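Malonyl CoA-acyl carrier protein transacylase (Burkholderia pseudomallei 1710b, PDB 3EZO) probably transfers the malonyl group from malonyl-CoA to holo-acyl carrier protein, releasing free CoA and supplying malonyl-ACP. Local coordinates at residues K10-F15 with A89-A95; T276-G282 with L298-F304. One frame throughout, in Å; residues are numbered along the deposited sequence.

Contact 1. Residues K10-F15 with A89-A95; sequences KFAFVF and AQPSIVA
Two donors of Ser92 converge on the carbonyl oxygen of Phe11. The backbone N of Ser92 lies 2.8 Å from Phe11 O, nearly in line with the carbonyl bond, while Ser92 OG, 3.0 Å from Phe11 O, comes in above the carbonyl plane. With chi1 at 47°, OG sits between the backbone N and C of its own residue, which lets a small serine hydroxyl fold back to the same acceptor as its amide. Further along, parallel strand pairing takes over: Phe13 N bonds to Ile93 O, Ala95 N to Phe13 O, and Phe15 N to Ala95 O at 2.9 Å. Around this backbone seam the aromatic rings pack. CA of Pro91 stands over one face of the Phe11 ring, 3.9 Å from its centroid, a CH-pi contact, and Ala89 O meets the ring edge 3.2 Å from Phe11 CZ. Pro91 CG also packs against Phe13 CB. Val94 CG1 touches both Phe13 CB and the edge of the Phe15 ring, 4.1 Å from Phe15 CE2. Small Ala12 lets its CB rest against Ile93 CG2. The approach to strand 93-95 is thus fastened by a doubly gripped carbonyl and a proline-aromatic contact before regular strand bonding begins.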
loop_
_atom_site.group_PDB
_atom_site.type_symbol
_atom_site.label_atom_id
_atom_site.label_comp_id
_atom_site.label_asym_id
_atom_site.label_seq_id
_atom_site.Cartn_x
_atom_site.Cartn_y
_atom_site.Cartn_z
ATOM N N LYS A 10 3.825 19.660 -12.583
ATOM C CA LYS A 10 4.324 18.739 -11.563
ATOM C C LYS A 10 3.481 17.497 -11.570
ATOM O O LYS A 10 2.267 17.573 -11.735
ATOM C CB LYS A 10 4.216 19.372 -10.179
ATOM C CG LYS A 10 5.012 20.629 -10.054
ATOM C CD LYS A 10 5.376 20.942 -8.622
ATOM C CE LYS A 10 4.166 21.314 -7.767
ATOM N NZ LYS A 10 4.666 21.645 -6.375
ATOM N N PHE A 11 4.094 16.350 -11.347
ATOM C CA PHE A 11 3.301 15.161 -11.127
ATOM C C PHE A 11 3.738 14.374 -9.898
ATOM O O PHE A 11 4.844 14.521 -9.415
ATOM C CB PHE A 11 3.249 14.273 -12.382
ATOM C CG PHE A 11 4.560 13.687 -12.779
ATOM C CD1 PHE A 11 4.889 12.372 -12.443
ATOM C CD2 PHE A 11 5.479 14.434 -13.520
ATOM C CE1 PHE A 11 6.121 11.820 -12.845
ATOM C CE2 PHE A 11 6.707 13.872 -13.911
ATOM C CZ PHE A 11 7.017 12.574 -13.558
ATOM N N ALA A 12 2.798 13.565 -9.419
ATOM C CA ALA A 12 2.980 12.621 -8.348
ATOM C C ALA A 12 2.903 11.194 -8.875
ATOM O O ALA A 12 2.148 10.891 -9.792
ATOM C CB ALA A 12 1.892 12.821 -7.294
ATOM N N PHE A 13 3.679 10.329 -8.244
ATOM C CA PHE A 13 3.517 8.905 -8.391
ATOM C C PHE A 13 2.954 8.340 -7.079
ATOM O O PHE A 13 3.481 8.636 -5.990
ATOM C CB PHE A 13 4.863 8.257 -8.731
ATOM C CG PHE A 13 5.132 8.124 -10.222
ATOM C CD1 PHE A 13 4.607 9.015 -11.142
ATOM C CD2 PHE A 13 5.959 7.123 -10.693
ATOM C CE1 PHE A 13 4.880 8.865 -12.525
ATOM C CE2 PHE A 13 6.235 6.980 -12.074
ATOM C CZ PHE A 13 5.688 7.840 -12.968
ATOM N N VAL A 14 1.903 7.525 -7.196
ATOM C CA VAL A 14 1.398 6.747 -6.067
ATOM C C VAL A 14 1.569 5.249 -6.344
ATOM O O VAL A 14 1.308 4.785 -7.461
ATOM C CB VAL A 14 -0.081 7.140 -5.723
ATOM C CG1 VAL A 14 -0.138 8.632 -5.347
ATOM C CG2 VAL A 14 -1.084 6.836 -6.875
ATOM N N PHE A 15 2.015 4.499 -5.331
ATOM C CA PHE A 15 2.396 3.086 -5.474
ATOM C C PHE A 15 1.418 2.167 -4.696
ATOM O O PHE A 15 1.122 2.405 -3.519
ATOM C CB PHE A 15 3.819 2.858 -4.996
ATOM C CG PHE A 15 4.855 3.616 -5.779
ATOM C CD1 PHE A 15 5.476 3.043 -6.881
ATOM C CD2 PHE A 15 5.206 4.896 -5.423
ATOM C CE1 PHE A 15 6.416 3.753 -7.621
ATOM C CE2 PHE A 15 6.168 5.613 -6.153
ATOM C CZ PHE A 15 6.784 5.038 -7.225
ATOM N N ALA A 89 10.423 11.586 -16.353
ATOM C CA ALA A 89 10.989 12.478 -15.311
ATOM C C ALA A 89 10.699 11.943 -13.908
ATOM O O ALA A 89 9.826 11.140 -13.718
ATOM C CB ALA A 89 10.384 13.884 -15.462
ATOM N N GLN A 90 11.457 12.413 -12.938
ATOM C CA GLN A 90 11.214 12.104 -11.548
ATOM C C GLN A 90 9.935 12.820 -11.118
ATOM O O GLN A 90 9.737 13.968 -11.471
ATOM C CB GLN A 90 12.415 12.565 -10.741
ATOM C CG GLN A 90 12.515 11.989 -9.345
ATOM C CD GLN A 90 13.769 12.442 -8.633
ATOM O OE1 GLN A 90 13.897 13.630 -8.307
ATOM N NE2 GLN A 90 14.686 11.501 -8.344
ATOM N N PRO A 91 9.020 12.120 -10.425
ATOM C CA PRO A 91 7.894 12.837 -9.866
ATOM C C PRO A 91 8.342 13.836 -8.806
ATOM O O PRO A 91 9.458 13.756 -8.298
ATOM C CB PRO A 91 7.037 11.735 -9.258
ATOM C CG PRO A 91 8.014 10.644 -8.969
ATOM C CD PRO A 91 9.002 10.700 -10.069
ATOM N N SER A 92 7.500 14.815 -8.512
ATOM C CA SER A 92 7.871 15.816 -7.515
ATOM C C SER A 92 7.489 15.390 -6.090
ATOM O O SER A 92 7.986 15.948 -5.120
ATOM C CB SER A 92 7.264 17.167 -7.852
ATOM O OG SER A 92 5.898 17.053 -8.193
ATOM N N ILE A 93 6.586 14.421 -5.987
ATOM C CA ILE A 93 6.123 13.915 -4.715
ATOM C C ILE A 93 5.576 12.508 -4.927
ATOM O O ILE A 93 5.010 12.212 -5.965
ATOM C CB ILE A 93 5.081 14.872 -4.051
ATOM C CG1 ILE A 93 4.775 14.435 -2.598
ATOM C CG2 ILE A 93 3.828 14.973 -4.871
ATOM C CD1 ILE A 93 4.109 15.584 -1.726
ATOM N N VAL A 94 5.805 11.636 -3.948
ATOM C CA VAL A 94 5.324 10.283 -4.008
ATOM C C VAL A 94 4.622 9.885 -2.712
ATOM O O VAL A 94 4.777 10.551 -1.694
ATOM C CB VAL A 94 6.469 9.316 -4.277
ATOM C CG1 VAL A 94 7.063 9.574 -5.713
ATOM C CG2 VAL A 94 7.550 9.449 -3.185
ATOM N N ALA A 95 3.838 8.812 -2.798
ATOM C CA ALA A 95 3.202 8.168 -1.660
ATOM C C ALA A 95 2.833 6.765 -2.124
ATOM O O ALA A 95 2.802 6.469 -3.339
ATOM C CB ALA A 95 1.927 8.950 -1.232
#

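Contact 2. Residues T276-G282 with L298-F304; sequences THVIECG and LVGASVF
Strands 277-281 and 299-303 are the two parallel strands of a beta-alpha-beta unit, and their pairing starts where Val299 N donates to Thr276 O at 2.7 Å, with an N-H...O angle of 166°. Val278 N then bonds to Val299 O, Glu280 N to Ala301 O and Val303 N to Glu280 O; the bond from Ala301 N to Val278 O is weak at 3.4 Å. Gly282 N closes the series on Val303 O at 2.8 Å, and the backbone angles of this glycine would press a CB against the preceding carbonyl. Helix 286-294 makes the crossover between the strands, covering the face that carries Val278 and Glu280. The extended Glu280 side chain, its CG anti to the backbone N (chi1 170°), accepts hydrogen bonds at OE2 from Leu287 N and at OE1 from Ala288 N in that helix. On the other face, branched side chains fit together: Ile279 CG2 crosses to Val303 CG2 at 3.7 Å, while Ile279 CG1 rests on the compact Ala301 CB at 4.0 Å. His277 lies alongside Val299, with CD2 of the imidazole 3.5 Å from Val299 CB. Leu298, just before its strand, reaches CD1 to Val278 CG2, 4.1 Å away.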
loop_
_atom_site.group_PDB
_atom_site.type_symbol
_atom_site.label_atom_id
_atom_site.label_comp_id
_atom_site.label_asym_id
_atom_site.label_seq_id
_atom_site.Cartn_x
_atom_site.Cartn_y
_atom_site.Cartn_z
ATOM N N THR A 276 -1.410 18.412 -10.090
ATOM C CA THR A 276 -2.682 18.114 -10.724
ATOM C C THR A 276 -2.639 16.760 -11.436
ATOM O O THR A 276 -3.680 16.186 -11.721
ATOM C CB THR A 276 -3.018 19.205 -11.756
ATOM O OG1 THR A 276 -1.916 19.328 -12.671
ATOM C CG2 THR A 276 -3.203 20.571 -11.031
ATOM N N HIS A 277 -1.443 16.231 -11.687
ATOM C CA HIS A 277 -1.297 14.905 -12.302
ATOM C C HIS A 277 -0.802 13.839 -11.323
ATOM O O HIS A 277 0.311 13.924 -10.789
ATOM C CB HIS A 277 -0.343 14.990 -13.501
ATOM C CG HIS A 277 -0.785 15.978 -14.545
ATOM N ND1 HIS A 277 0.097 16.667 -15.352
ATOM C CD2 HIS A 277 -2.013 16.431 -14.867
ATOM C CE1 HIS A 277 -0.577 17.461 -16.160
ATOM N NE2 HIS A 277 -1.858 17.336 -15.885
ATOM N N VAL A 278 -1.619 12.813 -11.139
ATOM C CA VAL A 278 -1.311 11.734 -10.224
ATOM C C VAL A 278 -1.329 10.395 -10.980
ATOM O O VAL A 278 -2.374 9.933 -11.485
ATOM C CB VAL A 278 -2.260 11.755 -9.034
ATOM C CG1 VAL A 278 -1.963 10.622 -8.101
ATOM C CG2 VAL A 278 -2.192 13.196 -8.322
ATOM N N ILE A 279 -0.146 9.798 -11.071
ATOM C CA ILE A 279 0.058 8.596 -11.882
ATOM C C ILE A 279 0.250 7.442 -10.927
ATOM O O ILE A 279 1.098 7.487 -10.043
ATOM C CB ILE A 279 1.266 8.764 -12.791
ATOM C CG1 ILE A 279 0.988 9.874 -13.817
ATOM C CG2 ILE A 279 1.640 7.433 -13.505
ATOM C CD1 ILE A 279 2.250 10.291 -14.512
ATOM N N GLU A 280 -0.605 6.435 -11.063
ATOM C CA GLU A 280 -0.440 5.195 -10.305
ATOM C C GLU A 280 0.645 4.409 -10.976
ATOM O O GLU A 280 0.574 4.131 -12.185
ATOM C CB GLU A 280 -1.723 4.373 -10.232
ATOM C CG GLU A 280 -1.448 2.965 -9.637
ATOM C CD GLU A 280 -2.690 2.221 -9.227
ATOM O OE1 GLU A 280 -3.718 2.354 -9.930
ATOM O OE2 GLU A 280 -2.616 1.455 -8.214
ATOM N N CYS A 281 1.676 4.065 -10.222
ATOM C CA CYS A 281 2.803 3.321 -10.785
ATOM C C CYS A 281 2.775 1.881 -10.300
ATOM O O CYS A 281 3.113 1.585 -9.155
ATOM C CB CYS A 281 4.136 3.989 -10.468
ATOM S SG CYS A 281 5.599 3.179 -11.206
ATOM N N GLY A 282 2.352 0.991 -11.189
ATOM C CA GLY A 282 2.264 -0.417 -10.861
ATOM C C GLY A 282 0.957 -1.050 -11.305
ATOM O O GLY A 282 0.075 -0.391 -11.832
ATOM N N LEU A 298 -8.127 16.127 -10.386
ATOM C CA LEU A 298 -6.818 15.524 -10.595
ATOM C C LEU A 298 -6.893 14.775 -11.925
ATOM O O LEU A 298 -7.965 14.343 -12.314
ATOM C CB LEU A 298 -6.418 14.570 -9.446
ATOM C CG LEU A 298 -6.271 15.236 -8.081
ATOM C CD1 LEU A 298 -5.931 14.201 -7.021
ATOM C CD2 LEU A 298 -5.223 16.345 -8.171
ATOM N N VAL A 299 -5.762 14.672 -12.615
ATOM C CA VAL A 299 -5.702 13.963 -13.877
ATOM C C VAL A 299 -4.866 12.722 -13.706
ATOM O O VAL A 299 -3.677 12.786 -13.408
ATOM C CB VAL A 299 -5.103 14.826 -15.003
ATOM C CG1 VAL A 299 -4.920 13.978 -16.284
ATOM C CG2 VAL A 299 -5.999 16.078 -15.266
ATOM N N GLY A 300 -5.494 11.582 -13.936
ATOM C CA GLY A 300 -4.865 10.283 -13.636
ATOM C C GLY A 300 -4.220 9.627 -14.828
ATOM O O GLY A 300 -4.628 9.851 -15.947
ATOM N N ALA A 301 -3.170 8.862 -14.597
ATOM C CA ALA A 301 -2.708 7.880 -15.587
ATOM C C ALA A 301 -2.170 6.684 -14.815
ATOM O O ALA A 301 -2.236 6.633 -13.568
ATOM C CB ALA A 301 -1.644 8.464 -16.514
ATOM N N SER A 302 -1.668 5.694 -15.538
ATOM C CA SER A 302 -1.074 4.545 -14.857
ATOM C C SER A 302 0.029 3.972 -15.665
ATOM O O SER A 302 0.020 4.054 -16.904
ATOM C CB SER A 302 -2.103 3.502 -14.568
ATOM O OG SER A 302 -3.250 4.115 -14.010
ATOM N N VAL A 303 1.027 3.466 -14.955
ATOM C CA VAL A 303 2.115 2.751 -15.582
ATOM C C VAL A 303 2.076 1.309 -15.101
ATOM O O VAL A 303 2.447 1.017 -13.947
ATOM C CB VAL A 303 3.437 3.389 -15.247
ATOM C CG1 VAL A 303 4.569 2.643 -15.938
ATOM C CG2 VAL A 303 3.375 4.905 -15.618
ATOM N N PHE A 304 1.606 0.420 -15.981
ATOM C CA PHE A 304 1.567 -1.027 -15.693
ATOM C C PHE A 304 1.955 -1.932 -16.889
ATOM O O PHE A 304 2.030 -3.153 -16.761
ATOM C CB PHE A 304 0.172 -1.410 -15.173
ATOM C CG PHE A 304 -0.914 -1.105 -16.122
ATOM C CD1 PHE A 304 -1.227 -1.995 -17.144
ATOM C CD2 PHE A 304 -1.650 0.060 -16.001
ATOM C CE1 PHE A 304 -2.240 -1.725 -18.057
ATOM C CE2 PHE A 304 -2.675 0.341 -16.908
ATOM C CZ PHE A 304 -2.960 -0.575 -17.941
#

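Overall arrangement
Contacts 1 and 2 lie in one parallel sheet, separated by the seam between strands 11-15 and 277-281, their centres about 9 Å apart. Across it the strands run 233-234, 93-96, 11-15, 277-281, 299-303, and at the middle seam Ala12 N and O probably bond to His277 O and Ile279 N. Along the chain, contact 1 is complete before contact 2 begins, and the sheet brings strands from near both ends of the chain together. Helix 263-272 packs on both, touching Ala12 and Val14 in one and Val278 and Leu298 in the other. Strand 93-96 leads into a probable nucleophile elbow bearing Ser98, a predicted active-site residue whose side chain lies about 10 Å from that of Phe15.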